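Local coordinates for protein trans-2-enoyl-CoA reductase [NADH] (Treponema denticola ATCC 35405, PDB 4GGO) that reduces the carbon-carbon double bond of trans-2-enoyl-CoA substrates such as crotonyl-CoA with NADH, a step of bacterial type II fatty acid synthesis, at residues Val53-Ser59 with Ala76-Ser82; Ile144-Leu148 with Asp209-Ile214. One frame throughout, in Å; residues are numbered along the deposited sequence.

Contact 1. Residues Val53-Ser59 with Ala76-Ser82; sequences VLVLGCS and AATIGVS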
loop_
_atom_site.group_PDB
_atom_site.type_symbol
_atom_site.label_atom_id
_atom_site.label_comp_id
_atom_site.label_asym_id
_atom_site.label_seq_id
_atom_site.Cartn_x
_atom_site.Cartn_y
_atom_site.Cartn_z
ATOM N N VAL A 53 0.285 -9.470 -14.872
ATOM C CA VAL A 53 0.715 -8.892 -13.604
ATOM C C VAL A 53 0.273 -9.701 -12.387
ATOM O O VAL A 53 -0.888 -10.089 -12.270
ATOM C CB VAL A 53 0.203 -7.446 -13.452
ATOM C CG1 VAL A 53 0.784 -6.806 -12.200
ATOM C CG2 VAL A 53 0.555 -6.625 -14.686
ATOM N N LEU A 54 1.215 -9.947 -11.484
ATOM C CA LEU A 54 0.908 -10.540 -10.192
ATOM C C LEU A 54 0.999 -9.461 -9.118
ATOM O O LEU A 54 2.019 -8.782 -9.001
ATOM C CB LEU A 54 1.887 -11.672 -9.878
ATOM C CG LEU A 54 1.717 -12.375 -8.529
ATOM C CD1 LEU A 54 0.355 -13.053 -8.438
ATOM C CD2 LEU A 54 2.838 -13.378 -8.302
ATOM N N VAL A 55 -0.071 -9.294 -8.347
ATOM C CA VAL A 55 -0.078 -8.316 -7.265
ATOM C C VAL A 55 -0.303 -8.988 -5.918
ATOM O O VAL A 55 -1.355 -9.581 -5.673
ATOM C CB VAL A 55 -1.149 -7.225 -7.470
ATOM C CG1 VAL A 55 -1.122 -6.237 -6.312
ATOM C CG2 VAL A 55 -0.927 -6.505 -8.789
ATOM N N LEU A 56 0.695 -8.891 -5.048
ATOM C CA LEU A 56 0.626 -9.499 -3.728
ATOM C C LEU A 56 0.191 -8.466 -2.695
ATOM O O LEU A 56 0.934 -7.538 -2.379
ATOM C CB LEU A 56 1.980 -10.105 -3.363
ATOM C CG LEU A 56 2.484 -11.106 -4.407
ATOM C CD1 LEU A 56 3.906 -11.550 -4.114
ATOM C CD2 LEU A 56 1.547 -12.304 -4.484
ATOM N N GLY A 57 -1.020 -8.638 -2.175
ATOM C CA GLY A 57 -1.640 -7.633 -1.330
ATOM C C GLY A 57 -2.465 -6.715 -2.210
ATOM O O GLY A 57 -2.240 -5.508 -2.256
ATOM N N CYS A 58 -3.434 -7.302 -2.903
ATOM C CA CYS A 58 -4.139 -6.630 -3.990
ATOM C C CYS A 58 -5.419 -5.922 -3.565
ATOM O O CYS A 58 -6.075 -5.287 -4.389
ATOM C CB CYS A 58 -4.502 -7.660 -5.056
ATOM S SG CYS A 58 -5.610 -8.953 -4.428
ATOM N N SER A 59 -5.777 -6.027 -2.291
ATOM C CA SER A 59 -7.123 -5.651 -1.865
ATOM C C SER A 59 -7.267 -4.230 -1.323
ATOM O O SER A 59 -8.385 -3.743 -1.144
ATOM C CB SER A 59 -7.652 -6.655 -0.840
ATOM O OG SER A 59 -6.935 -6.561 0.378
ATOM N N ALA A 76 -3.963 -5.027 -18.758
ATOM C CA ALA A 76 -3.213 -6.222 -18.384
ATOM C C ALA A 76 -4.074 -7.273 -17.695
ATOM O O ALA A 76 -5.074 -6.955 -17.052
ATOM C CB ALA A 76 -2.032 -5.850 -17.498
ATOM N N ALA A 77 -3.674 -8.531 -17.844
ATOM C CA ALA A 77 -4.270 -9.618 -17.085
ATOM C C ALA A 77 -3.627 -9.627 -15.706
ATOM O O ALA A 77 -2.406 -9.523 -15.586
ATOM C CB ALA A 77 -4.043 -10.941 -17.790
ATOM N N THR A 78 -4.441 -9.734 -14.662
ATOM C CA THR A 78 -3.913 -9.679 -13.304
ATOM C C THR A 78 -4.348 -10.853 -12.438
ATOM O O THR A 78 -5.504 -11.275 -12.467
ATOM C CB THR A 78 -4.313 -8.374 -12.575
ATOM O OG1 THR A 78 -5.720 -8.383 -12.296
ATOM C CG2 THR A 78 -3.965 -7.151 -13.411
ATOM N N ILE A 79 -3.400 -11.377 -11.672
ATOM C CA ILE A 79 -3.708 -12.286 -10.583
ATOM C C ILE A 79 -3.409 -11.558 -9.281
ATOM O O ILE A 79 -2.293 -11.080 -9.071
ATOM C CB ILE A 79 -2.873 -13.573 -10.652
ATOM C CG1 ILE A 79 -3.239 -14.379 -11.901
ATOM C CG2 ILE A 79 -3.088 -14.412 -9.401
ATOM C CD1 ILE A 79 -2.382 -15.604 -12.105
ATOM N N GLY A 80 -4.412 -11.455 -8.419
ATOM C CA GLY A 80 -4.249 -10.776 -7.149
ATOM C C GLY A 80 -4.318 -11.736 -5.980
ATOM O O GLY A 80 -5.104 -12.682 -5.986
ATOM N N VAL A 81 -3.486 -11.492 -4.974
ATOM C CA VAL A 81 -3.477 -12.302 -3.766
ATOM C C VAL A 81 -3.636 -11.422 -2.532
ATOM O O VAL A 81 -2.920 -10.434 -2.372
ATOM C CB VAL A 81 -2.170 -13.108 -3.637
ATOM C CG1 VAL A 81 -2.141 -13.859 -2.316
ATOM C CG2 VAL A 81 -2.019 -14.069 -4.805
ATOM N N SER A 82 -4.584 -11.778 -1.672
ATOM C CA SER A 82 -4.779 -11.084 -0.404
ATOM C C SER A 82 -5.438 -12.014 0.608
ATOM O O SER A 82 -6.035 -13.020 0.235
ATOM C CB SER A 82 -5.627 -9.825 -0.595
ATOM O OG SER A 82 -6.946 -10.152 -0.995
#
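Val-53 and Ala-77 begin the pairing of two parallel strands, with Val-53 N giving its hydrogen to Ala-77 O at 2.8 Å. The bonds then pass in turn from one strand to the other: Ile-79 N to Val-53 O, Val-55 N to Ile-79 O, Val-81 N to Val-55 O. The last acceptor, Val-81 O, is gripped twice where the first strand turns away. Gly-57 N reaches it at 2.6 Å almost in line with the C=O, whereas Cys-58 N, at 3.2 Å, comes from above the carbonyl plane. Gly-57 makes this turn at positive phi (92°), where a CB would press on the preceding carbonyl oxygen.

On one face of the sheet Leu-54 CD1 leans over the neighbouring strand to within 3.8 Å of Ile-79 CG2, and Leu-56 lies alongside Val-81, pointing the same way, with CD2 3.9 Å from Val-81 CB. Helix 124-136 covers this face. On the other, Cys-58 SG, held between its own N and carbonyl carbon (chi1 62°), is laid 3.4 Å from Gly-80 C, over backbone that bears no side chain. Helix 61-74 packs here, and its Arg-67 bonds to Thr-78 OG1.

At the carboxyl ends of the two strands, Ser-59 CB rests 3.6 Å from Ser-82 OG; Ser-59 OG bonds to Glu-84, which is important for discriminating NADH against NADPH, and Ser-82 OG to Asn-100. With Gly-57, Cys-58 and Ser-59 all binding NAD(+), this is the first beta-alpha-beta unit of a Rossmann fold, its dinucleotide-binding turn at the carboxyl end of the strand.

Contact 2. Residues Ile144-Leu148 with Asp209-Ile214; sequences IVYSL and DWERWI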
loop_
_atom_site.group_PDB
_atom_site.type_symbol
_atom_site.label_atom_id
_atom_site.label_comp_id
_atom_site.label_asym_id
_atom_site.label_seq_id
_atom_site.Cartn_x
_atom_site.Cartn_y
_atom_site.Cartn_z
ATOM N N ILE A 144 5.638 -7.957 -11.227
ATOM C CA ILE A 144 5.232 -8.522 -9.946
ATOM C C ILE A 144 5.280 -7.473 -8.844
ATOM O O ILE A 144 6.353 -7.025 -8.446
ATOM C CB ILE A 144 6.113 -9.717 -9.547
ATOM C CG1 ILE A 144 6.076 -10.789 -10.636
ATOM C CG2 ILE A 144 5.657 -10.294 -8.213
ATOM C CD1 ILE A 144 6.909 -12.002 -10.316
ATOM N N VAL A 145 4.111 -7.088 -8.351
ATOM C CA VAL A 145 4.022 -6.056 -7.328
ATOM C C VAL A 145 3.883 -6.669 -5.940
ATOM O O VAL A 145 2.887 -7.326 -5.638
ATOM C CB VAL A 145 2.841 -5.108 -7.593
ATOM C CG1 VAL A 145 2.768 -4.035 -6.516
ATOM C CG2 VAL A 145 2.969 -4.479 -8.976
ATOM N N TYR A 146 4.889 -6.453 -5.099
ATOM C CA TYR A 146 4.853 -6.952 -3.729
ATOM C C TYR A 146 4.427 -5.846 -2.771
ATOM O O TYR A 146 5.223 -4.975 -2.422
ATOM C CB TYR A 146 6.218 -7.509 -3.317
ATOM C CG TYR A 146 6.192 -8.273 -2.012
ATOM C CD1 TYR A 146 6.373 -7.623 -0.797
ATOM C CD2 TYR A 146 5.980 -9.645 -1.994
ATOM C CE1 TYR A 146 6.346 -8.318 0.398
ATOM C CE2 TYR A 146 5.950 -10.349 -0.805
ATOM C CZ TYR A 146 6.134 -9.682 0.387
ATOM O OH TYR A 146 6.107 -10.378 1.571
ATOM N N SER A 147 3.169 -5.890 -2.343
ATOM C CA SER A 147 2.629 -4.861 -1.461
ATOM C C SER A 147 1.936 -5.462 -0.243
ATOM O O SER A 147 0.888 -4.981 0.187
ATOM C CB SER A 147 1.653 -3.964 -2.225
ATOM O OG SER A 147 1.104 -2.968 -1.378
ATOM N N LEU A 148 2.525 -6.518 0.311
ATOM C CA LEU A 148 1.957 -7.168 1.486
ATOM C C LEU A 148 2.112 -6.302 2.732
ATOM O O LEU A 148 3.196 -5.791 3.016
ATOM C CB LEU A 148 2.591 -8.544 1.708
ATOM C CG LEU A 148 2.217 -9.620 0.687
ATOM C CD1 LEU A 148 2.900 -10.935 1.018
ATOM C CD2 LEU A 148 0.706 -9.801 0.630
ATOM N N ASP A 209 9.845 -13.148 2.189
ATOM C CA ASP A 209 8.722 -13.705 1.443
ATOM C C ASP A 209 8.750 -13.271 -0.017
ATOM O O ASP A 209 8.398 -14.040 -0.912
ATOM C CB ASP A 209 7.392 -13.300 2.076
ATOM C CG ASP A 209 6.203 -13.923 1.374
ATOM O OD1 ASP A 209 6.174 -15.165 1.242
ATOM O OD2 ASP A 209 5.303 -13.170 0.945
ATOM N N TRP A 210 9.163 -12.028 -0.245
ATOM C CA TRP A 210 9.291 -11.481 -1.589
ATOM C C TRP A 210 10.236 -12.344 -2.416
ATOM O O TRP A 210 9.898 -12.774 -3.519
ATOM C CB TRP A 210 9.822 -10.049 -1.512
ATOM C CG TRP A 210 10.001 -9.373 -2.835
ATOM C CD1 TRP A 210 9.382 -9.681 -4.012
ATOM C CD2 TRP A 210 10.866 -8.266 -3.115
ATOM N NE1 TRP A 210 9.808 -8.834 -5.006
ATOM C CE2 TRP A 210 10.720 -7.957 -4.482
ATOM C CE3 TRP A 210 11.751 -7.509 -2.343
ATOM C CZ2 TRP A 210 11.422 -6.920 -5.092
ATOM C CZ3 TRP A 210 12.449 -6.479 -2.950
ATOM C CH2 TRP A 210 12.280 -6.195 -4.311
ATOM N N GLU A 211 11.418 -12.599 -1.865
ATOM C CA GLU A 211 12.424 -13.410 -2.537
ATOM C C GLU A 211 11.929 -14.842 -2.716
ATOM O O GLU A 211 12.235 -15.494 -3.714
ATOM C CB GLU A 211 13.734 -13.391 -1.745
ATOM C CG GLU A 211 14.921 -13.983 -2.488
ATOM C CD GLU A 211 16.223 -13.814 -1.731
ATOM O OE1 GLU A 211 16.184 -13.749 -0.484
ATOM O OE2 GLU A 211 17.287 -13.738 -2.382
ATOM N N ARG A 212 11.154 -15.323 -1.749
ATOM C CA ARG A 212 10.593 -16.666 -1.821
ATOM C C ARG A 212 9.591 -16.761 -2.967
ATOM O O ARG A 212 9.561 -17.756 -3.692
ATOM C CB ARG A 212 9.929 -17.047 -0.496
ATOM C CG ARG A 212 9.645 -18.536 -0.350
ATOM C CD ARG A 212 8.947 -18.839 0.968
ATOM N NE ARG A 212 8.738 -20.270 1.169
ATOM C CZ ARG A 212 9.509 -21.040 1.931
ATOM N NH1 ARG A 212 10.544 -20.516 2.575
ATOM N NH2 ARG A 212 9.241 -22.333 2.057
ATOM N N TRP A 213 8.776 -15.722 -3.126
ATOM C CA TRP A 213 7.829 -15.651 -4.234
ATOM C C TRP A 213 8.554 -15.697 -5.574
ATOM O O TRP A 213 8.174 -16.449 -6.469
ATOM C CB TRP A 213 6.985 -14.377 -4.150
ATOM C CG TRP A 213 5.728 -14.518 -3.349
ATOM C CD1 TRP A 213 5.540 -14.160 -2.046
ATOM C CD2 TRP A 213 4.479 -15.054 -3.801
ATOM N NE1 TRP A 213 4.251 -14.442 -1.657
ATOM C CE2 TRP A 213 3.579 -14.991 -2.717
ATOM C CE3 TRP A 213 4.033 -15.583 -5.016
ATOM C CZ2 TRP A 213 2.262 -15.437 -2.813
ATOM C CZ3 TRP A 213 2.725 -16.023 -5.110
ATOM C CH2 TRP A 213 1.856 -15.947 -4.015
ATOM N N ILE A 214 9.605 -14.891 -5.699
ATOM C CA ILE A 214 10.358 -14.798 -6.946
ATOM C C ILE A 214 11.082 -16.098 -7.288
ATOM O O ILE A 214 10.996 -16.583 -8.416
ATOM C CB ILE A 214 11.377 -13.640 -6.906
ATOM C CG1 ILE A 214 10.662 -12.309 -6.661
ATOM C CG2 ILE A 214 12.177 -13.587 -8.197
ATOM C CD1 ILE A 214 9.600 -11.987 -7.690
#
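Tyr-146 lays its ring against the start of the helical segment 209-214, and Trp-210 CB sits over the ring's centre, 3.9 Å from the centroid. The embrace is mutual, since Tyr-146 CB lies over the five-membered ring of Trp-210, 4.2 Å from its centroid. The two ring planes are inclined by 33°, an oblique pairing. With CG anti to N (chi1 -169°) the Tyr-146 ring crosses to the helix, while chi1 180° lays the Trp-210 indole beside it.

At the far end of the phenol, Tyr-146 OH donates to Asp-209 OD2 at 3.0 Å, meeting the anti lone pair; the other carboxylate oxygen, OD1, forms a salt bridge with Lys-127. Leu-148 CG sits toward the rim of the tyrosine face opposite Trp-210 CB, while Leu-148 CD1 approaches Asp-209 OD2 to 3.3 Å. Further along, Ile-144 and Ile-214 pass alongside, pointing opposite ways, with their CD1 atoms 3.8 Å apart.

Segment 209-214 of helix 208-219 runs roughly antiparallel to strand residues 144-146 across one face of the sheet. Trp-210 extends toward helix 248-266 and bonds through NE1 to Thr-229 of strand 227-233, while Trp-213 packs on Leu-54 and Leu-56 of strand 52-56.

From the N terminus, contact 1 closes first: strand 52-56 leads through helix 61-74 and returns as strand 77-82, a beta-alpha-beta crossover, right-handed as in Rossmann folds. The chain then adds the edge strand 114-118 before crossing to the other side of strand 52-56 as strand 141-146. There contact 2 opens, and it closes a much longer loop, 60 residues with several strands outside the parallel sheet, when helix 208-219 comes back over the sheet. The two contacts are in series, neither nested nor crossed. They meet because strands 52-56 and 141-146 are neighbours, linking the NAD(P)H-binding and catalytic sequence regions; Gly-57 and Leu-148, both NAD(+)-binding, touch beside this seam.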